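Local coordinates for 6-carboxyhexanoate--coa ligase (Bacillus subtilis, PDB 5FLG), which is a bacterial ligase of the 6-carboxyhexanoate--CoA ligase (pimeloyl-CoA synthase) family, modelled as a two-chain assembly with phosphoaminophosphonic acid-adenylate ester, pimelic acid and magnesium bound, at residues A[8-13]-A[65-70]; A[158-163]-A[252-257]. All blocks are in the same frame, centred on the assembly; numbering follows the deposited sequence.

Contact 1: A[8-13]-A[65-70]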
loop_
_atom_site.group_PDB
_atom_site.type_symbol
_atom_site.label_atom_id
_atom_site.label_comp_id
_atom_site.label_asym_id
_atom_site.label_seq_id
_atom_site.Cartn_x
_atom_site.Cartn_y
_atom_site.Cartn_z
ATOM N N PHE A 8 -1.685 18.581 -0.173
ATOM C CA PHE A 8 -1.497 17.561 -1.184
ATOM C C PHE A 8 -1.014 16.220 -0.626
ATOM O O PHE A 8 -0.502 16.136 0.503
ATOM C CB PHE A 8 -0.564 18.048 -2.279
ATOM C CG PHE A 8 -1.222 18.960 -3.276
ATOM C CD1 PHE A 8 -1.375 20.309 -3.015
ATOM C CD2 PHE A 8 -1.675 18.460 -4.496
ATOM C CE1 PHE A 8 -2.049 21.133 -3.914
ATOM C CE2 PHE A 8 -2.351 19.271 -5.395
ATOM C CZ PHE A 8 -2.585 20.601 -5.083
ATOM N N TYR A 9 -1.343 15.158 -1.373
ATOM C CA TYR A 9 -1.072 13.790 -0.958
ATOM C C TYR A 9 -0.326 13.058 -2.040
ATOM O O TYR A 9 -0.656 13.178 -3.213
ATOM C CB TYR A 9 -2.381 13.051 -0.638
ATOM C CG TYR A 9 -3.096 13.607 0.558
ATOM C CD1 TYR A 9 -3.823 14.771 0.457
ATOM C CD2 TYR A 9 -2.973 13.018 1.802
ATOM C CE1 TYR A 9 -4.442 15.334 1.546
ATOM C CE2 TYR A 9 -3.622 13.549 2.904
ATOM C CZ TYR A 9 -4.321 14.721 2.772
ATOM O OH TYR A 9 -4.914 15.314 3.848
ATOM N N SER A 10 0.762 12.387 -1.642
ATOM C CA SER A 10 1.490 11.492 -2.515
ATOM C C SER A 10 0.774 10.139 -2.569
ATOM O O SER A 10 0.534 9.527 -1.535
ATOM C CB SER A 10 2.919 11.271 -1.971
ATOM O OG SER A 10 3.617 10.341 -2.786
ATOM N N VAL A 11 0.466 9.659 -3.755
ATOM C CA VAL A 11 -0.204 8.349 -3.892
ATOM C C VAL A 11 0.631 7.508 -4.812
ATOM O O VAL A 11 0.899 7.911 -5.955
ATOM C CB VAL A 11 -1.635 8.449 -4.471
ATOM C CG1 VAL A 11 -2.346 7.112 -4.316
ATOM C CG2 VAL A 11 -2.453 9.511 -3.765
ATOM N N ARG A 12 1.125 6.385 -4.287
ATOM C CA ARG A 12 2.061 5.546 -5.009
ATOM C C ARG A 12 1.562 4.119 -5.098
ATOM O O ARG A 12 0.831 3.647 -4.214
ATOM C CB ARG A 12 3.432 5.534 -4.303
ATOM C CG ARG A 12 4.169 6.857 -4.419
ATOM C CD ARG A 12 5.536 6.778 -3.740
ATOM N NE ARG A 12 5.399 6.638 -2.294
ATOM C CZ ARG A 12 6.374 6.233 -1.483
ATOM N NH1 ARG A 12 7.488 5.726 -1.985
ATOM N NH2 ARG A 12 6.215 6.298 -0.175
ATOM N N MET A 13 1.996 3.442 -6.155
ATOM C CA MET A 13 1.583 2.090 -6.431
ATOM C C MET A 13 2.767 1.350 -7.018
ATOM O O MET A 13 3.420 1.838 -7.919
ATOM C CB MET A 13 0.413 2.052 -7.441
ATOM C CG MET A 13 -0.031 0.640 -7.852
ATOM S SD MET A 13 0.823 -0.065 -9.298
ATOM C CE MET A 13 0.307 1.022 -10.602
ATOM N N GLN A 65 -0.280 3.260 -1.667
ATOM C CA GLN A 65 -0.096 3.996 -0.440
ATOM C C GLN A 65 -0.386 5.479 -0.689
ATOM O O GLN A 65 -0.032 6.013 -1.732
ATOM C CB GLN A 65 1.336 3.799 0.046
ATOM C CG GLN A 65 1.746 4.734 1.169
ATOM C CD GLN A 65 3.241 4.677 1.473
ATOM O OE1 GLN A 65 3.932 5.705 1.459
ATOM N NE2 GLN A 65 3.734 3.487 1.770
ATOM N N PHE A 66 -0.913 6.164 0.312
ATOM C CA PHE A 66 -0.944 7.609 0.286
ATOM C C PHE A 66 -0.468 8.207 1.578
ATOM O O PHE A 66 -0.554 7.582 2.630
ATOM C CB PHE A 66 -2.326 8.168 -0.133
ATOM C CG PHE A 66 -3.361 8.125 0.934
ATOM C CD1 PHE A 66 -3.298 8.993 2.011
ATOM C CD2 PHE A 66 -4.534 7.379 0.740
ATOM C CE1 PHE A 66 -4.287 8.982 2.980
ATOM C CE2 PHE A 66 -5.582 7.459 1.640
ATOM C CZ PHE A 66 -5.464 8.259 2.764
ATOM N N GLU A 67 0.124 9.389 1.461
ATOM C CA GLU A 67 0.595 10.131 2.613
ATOM C C GLU A 67 0.622 11.605 2.334
ATOM O O GLU A 67 0.863 12.039 1.218
ATOM C CB GLU A 67 2.007 9.685 3.001
ATOM C CG GLU A 67 3.064 10.157 2.016
ATOM C CD GLU A 67 4.417 9.487 2.197
ATOM O OE1 GLU A 67 4.696 8.962 3.305
ATOM O OE2 GLU A 67 5.219 9.541 1.228
ATOM N N GLU A 68 0.232 12.363 3.330
ATOM C CA GLU A 68 0.328 13.795 3.294
ATOM C C GLU A 68 1.735 14.257 2.983
ATOM O O GLU A 68 2.707 13.768 3.552
ATOM C CB GLU A 68 -0.086 14.355 4.654
ATOM C CG GLU A 68 -0.300 15.849 4.655
ATOM C CD GLU A 68 -0.819 16.363 5.993
ATOM O OE1 GLU A 68 -1.079 15.559 6.921
ATOM O OE2 GLU A 68 -1.081 17.568 6.059
ATOM N N VAL A 69 1.833 15.191 2.053
ATOM C CA VAL A 69 3.089 15.878 1.800
ATOM C C VAL A 69 3.194 17.145 2.645
ATOM O O VAL A 69 2.339 18.026 2.572
ATOM C CB VAL A 69 3.218 16.204 0.310
ATOM C CG1 VAL A 69 4.536 16.902 0.018
ATOM C CG2 VAL A 69 3.122 14.912 -0.477
ATOM N N HIS A 70 4.306 17.278 3.366
ATOM C CA HIS A 70 4.480 18.428 4.233
ATOM C C HIS A 70 5.280 19.555 3.588
ATOM O O HIS A 70 5.071 20.703 3.909
ATOM C CB HIS A 70 5.104 18.002 5.563
ATOM C CG HIS A 70 4.226 17.091 6.360
ATOM N ND1 HIS A 70 3.077 17.529 6.984
ATOM C CD2 HIS A 70 4.243 15.744 6.508
ATOM C CE1 HIS A 70 2.449 16.497 7.522
ATOM N NE2 HIS A 70 3.133 15.402 7.243
HETATM O O HOH W 1 0.712 19.587 0.893
HETATM O O HOH W 2 2.909 7.509 -0.887
#

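Contact 2: A[158-163]-A[252-257]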
loop_
_atom_site.group_PDB
_atom_site.type_symbol
_atom_site.label_atom_id
_atom_site.label_comp_id
_atom_site.label_asym_id
_atom_site.label_seq_id
_atom_site.Cartn_x
_atom_site.Cartn_y
_atom_site.Cartn_z
ATOM N N GLU A 158 -4.593 18.270 -20.815
ATOM C CA GLU A 158 -5.364 18.150 -22.061
ATOM C C GLU A 158 -5.268 19.420 -22.901
ATOM O O GLU A 158 -5.077 19.371 -24.132
ATOM C CB GLU A 158 -6.828 17.848 -21.739
ATOM C CG GLU A 158 -7.074 16.442 -21.199
ATOM C CD GLU A 158 -7.293 15.385 -22.290
ATOM O OE1 GLU A 158 -7.863 15.717 -23.357
ATOM O OE2 GLU A 158 -6.916 14.200 -22.088
ATOM N N LYS A 159 -5.312 20.560 -22.240
ATOM C CA LYS A 159 -5.123 21.825 -22.937
ATOM C C LYS A 159 -3.745 21.917 -23.567
ATOM O O LYS A 159 -3.616 22.177 -24.769
ATOM C CB LYS A 159 -5.314 22.988 -21.977
ATOM C CG LYS A 159 -5.538 24.289 -22.697
ATOM C CD LYS A 159 -6.352 25.281 -21.880
ATOM C CE LYS A 159 -6.884 26.374 -22.798
ATOM N NZ LYS A 159 -7.709 27.390 -22.084
ATOM N N TRP A 160 -2.721 21.528 -22.807
ATOM C CA TRP A 160 -1.372 21.507 -23.363
ATOM C C TRP A 160 -1.246 20.589 -24.585
ATOM O O TRP A 160 -0.654 20.939 -25.606
ATOM C CB TRP A 160 -0.359 21.092 -22.285
ATOM C CG TRP A 160 0.966 20.832 -22.850
ATOM C CD1 TRP A 160 2.016 21.709 -22.927
ATOM C CD2 TRP A 160 1.435 19.599 -23.362
ATOM N NE1 TRP A 160 3.086 21.108 -23.548
ATOM C CE2 TRP A 160 2.764 19.805 -23.800
ATOM C CE3 TRP A 160 0.855 18.340 -23.532
ATOM C CZ2 TRP A 160 3.524 18.798 -24.358
ATOM C CZ3 TRP A 160 1.601 17.345 -24.124
ATOM C CH2 TRP A 160 2.932 17.567 -24.508
ATOM N N ALA A 161 -1.848 19.416 -24.524
ATOM C CA ALA A 161 -1.682 18.489 -25.618
ATOM C C ALA A 161 -2.377 18.976 -26.885
ATOM O O ALA A 161 -1.864 18.839 -27.991
ATOM C CB ALA A 161 -2.210 17.134 -25.219
ATOM N N LEU A 162 -3.497 19.642 -26.707
ATOM C CA LEU A 162 -4.211 20.236 -27.841
ATOM C C LEU A 162 -3.330 21.273 -28.508
ATOM O O LEU A 162 -3.018 21.161 -29.687
ATOM C CB LEU A 162 -5.505 20.897 -27.359
ATOM C CG LEU A 162 -6.443 21.464 -28.426
ATOM C CD1 LEU A 162 -6.594 20.520 -29.607
ATOM C CD2 LEU A 162 -7.794 21.749 -27.796
ATOM N N HIS A 163 -2.842 22.230 -27.730
ATOM C CA HIS A 163 -1.942 23.231 -28.288
ATOM C C HIS A 163 -0.717 22.603 -28.949
ATOM O O HIS A 163 -0.160 23.181 -29.873
ATOM C CB HIS A 163 -1.485 24.240 -27.239
ATOM C CG HIS A 163 -0.446 25.206 -27.743
ATOM N ND1 HIS A 163 0.885 24.864 -27.898
ATOM C CD2 HIS A 163 -0.533 26.519 -28.079
ATOM C CE1 HIS A 163 1.572 25.924 -28.290
ATOM N NE2 HIS A 163 0.734 26.938 -28.416
ATOM N N ILE A 252 2.956 20.153 -12.531
ATOM C CA ILE A 252 3.144 20.771 -13.819
ATOM C C ILE A 252 1.919 21.657 -14.135
ATOM O O ILE A 252 0.775 21.229 -14.026
ATOM C CB ILE A 252 3.303 19.725 -14.910
ATOM C CG1 ILE A 252 4.406 18.745 -14.549
ATOM C CG2 ILE A 252 3.549 20.398 -16.236
ATOM C CD1 ILE A 252 5.776 19.386 -14.441
ATOM N N GLU A 253 2.157 22.891 -14.539
ATOM C CA GLU A 253 1.088 23.729 -15.041
ATOM C C GLU A 253 1.610 24.461 -16.236
ATOM O O GLU A 253 2.540 25.267 -16.131
ATOM C CB GLU A 253 0.607 24.729 -13.999
ATOM C CG GLU A 253 -0.683 25.413 -14.427
ATOM C CD GLU A 253 -0.957 26.718 -13.703
ATOM O OE1 GLU A 253 -0.742 26.783 -12.468
ATOM O OE2 GLU A 253 -1.452 27.657 -14.375
ATOM N N TRP A 254 1.056 24.132 -17.395
ATOM C CA TRP A 254 1.424 24.840 -18.596
ATOM C C TRP A 254 0.609 26.124 -18.722
ATOM O O TRP A 254 -0.582 26.119 -18.473
ATOM C CB TRP A 254 1.189 23.963 -19.772
ATOM C CG TRP A 254 1.235 24.681 -21.057
ATOM C CD1 TRP A 254 2.344 25.087 -21.714
ATOM C CD2 TRP A 254 0.121 25.035 -21.877
ATOM N NE1 TRP A 254 1.994 25.686 -22.894
ATOM C CE2 TRP A 254 0.633 25.647 -23.028
ATOM C CE3 TRP A 254 -1.260 24.846 -21.771
ATOM C CZ2 TRP A 254 -0.178 26.054 -24.081
ATOM C CZ3 TRP A 254 -2.067 25.281 -22.805
ATOM C CH2 TRP A 254 -1.520 25.903 -23.933
ATOM N N GLU A 255 1.291 27.244 -18.911
ATOM C CA GLU A 255 0.632 28.552 -19.036
ATOM C C GLU A 255 0.338 28.855 -20.478
ATOM O O GLU A 255 1.247 29.166 -21.255
ATOM C CB GLU A 255 1.543 29.662 -18.496
ATOM C CG GLU A 255 2.028 29.419 -17.078
ATOM C CD GLU A 255 1.170 30.098 -16.036
ATOM O OE1 GLU A 255 0.964 31.327 -16.152
ATOM O OE2 GLU A 255 0.741 29.414 -15.080
ATOM N N GLU A 256 -0.926 28.751 -20.837
ATOM C CA GLU A 256 -1.364 29.033 -22.175
ATOM C C GLU A 256 -1.017 30.476 -22.439
ATOM O O GLU A 256 -0.636 30.843 -23.517
ATOM C CB GLU A 256 -2.866 28.793 -22.282
ATOM C CG GLU A 256 -3.574 29.605 -23.345
ATOM C CD GLU A 256 -4.847 28.955 -23.850
ATOM O OE1 GLU A 256 -4.834 27.738 -24.127
ATOM O OE2 GLU A 256 -5.851 29.671 -23.979
ATOM N N ASP A 257 -1.150 31.275 -21.404
ATOM C CA ASP A 257 -1.015 32.688 -21.504
ATOM C C ASP A 257 0.359 33.048 -22.048
ATOM O O ASP A 257 0.426 33.959 -22.842
ATOM C CB ASP A 257 -1.383 33.392 -20.185
ATOM C CG ASP A 257 -2.896 33.503 -19.997
ATOM O OD1 ASP A 257 -3.633 33.440 -20.999
ATOM O OD2 ASP A 257 -3.359 33.634 -18.854
#

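Contact 1: A[8-13]-A[65-70]
The Tyr9 ring approaches Phe66 and Glu68 obliquely on one face of an antiparallel β-pair: its CD2 lies 3.6 Å from Glu68 N and also touches CD1 of the Phe66 ring. Ser10, Arg12, Gln65 and Glu67 occupy the other face. At the in-plane edge of the Arg12 guanidinium sits a water that accepts from NE and lies within donating distance of Ser10 O and Gln65 OE1. NH2 of Arg12 gives a weak, bent bond to Gln65 OE1 (2.9 Å), the amide plane standing nearly perpendicular to the guanidinium, at 87°. The Glu67 carboxylate instead lies 20° from the guanidinium plane, and its OE2 forms a long salt bridge to Arg12 NH2 (3.7 Å); Arg149 is a second cationic partner of this oxygen.

Strand 8-17 is the middle strand of a three-stranded sheet, with strand 61-68 continuing the sheet into the second subunit. Ser10 with Glu67 and Arg12 with Gln65 are the hydrogen-bonded pairs, each closed by two backbone bonds. Tyr9, Val11 and Phe66 share the face packed against Met40 of helix 40-52, where Phe66 CB meets Val11 CG2 at 3.9 Å. Val69 N donates almost straight (173°) to Phe8 O at 3.0 Å, while a water links Phe8 N to Val69 O.

Contact 2: A[158-163]-A[252-257]
Aromatic contacts dominate, with Trp254 meeting both Trp160 and His163. Trp160 turns its edge to a face of Trp254 in a T-shaped arrangement: CD1 is 3.6 Å from Trp254 CG, the five-membered rings have centroids 4.8 Å apart, and their planes stand at 81°. His163 meets the far end of the indole differently. CZ2 of Trp254 lies over one face of the imidazole, offset toward its rim, and the two planes meet obliquely, at 51°.

CH-pi contact adds to the same side chain, since CA of Trp160 sits over the six-membered ring of Trp254, 4.0 Å from its centroid. The three residues form an aromatic cluster that joins helix 154-164 to the chain following strand 250-252. CB of Trp254 points toward the helix, and CG is anti to the backbone N (chi1 167°). On the face opposite Trp160, Glu256 N lies over the ring centre; Asn156, from the same helix as Trp160, accepts from Trp254 N.

Aliphatic packing comes from Lys159, whose CG reaches the in-plane edge of the indole at CZ3 (3.6 Å).

Electrostatic contact comes at the exposed end, where Lys159 NZ is 3.5 Å from Glu256 OE2, a salt bridge with a weak hydrogen bond whose details are doubtful in the model.

The two contacts follow one another along the chain; their centres are 25 Å apart and their nearest atoms about 9 Å, without touching. They lie near different ligands. The Arg12 side chain in contact 1 is about 8 Å from the phosphoaminophosphonic acid-adenylate ester and about 12 Å from a magnesium ion, whereas the Trp160 side chain in contact 2 is about 8 Å from pimelic acid. Trp160 also packs on Leu176 of helix 170-184, the helix that supplies Arg171, Ile172 and Ala175 to the pimelic acid pocket. Arg149, which pairs with Glu67, directly precedes strand 150-151, and Asp151 of that strand hydrogen-bonds to Ile252 through the backbone.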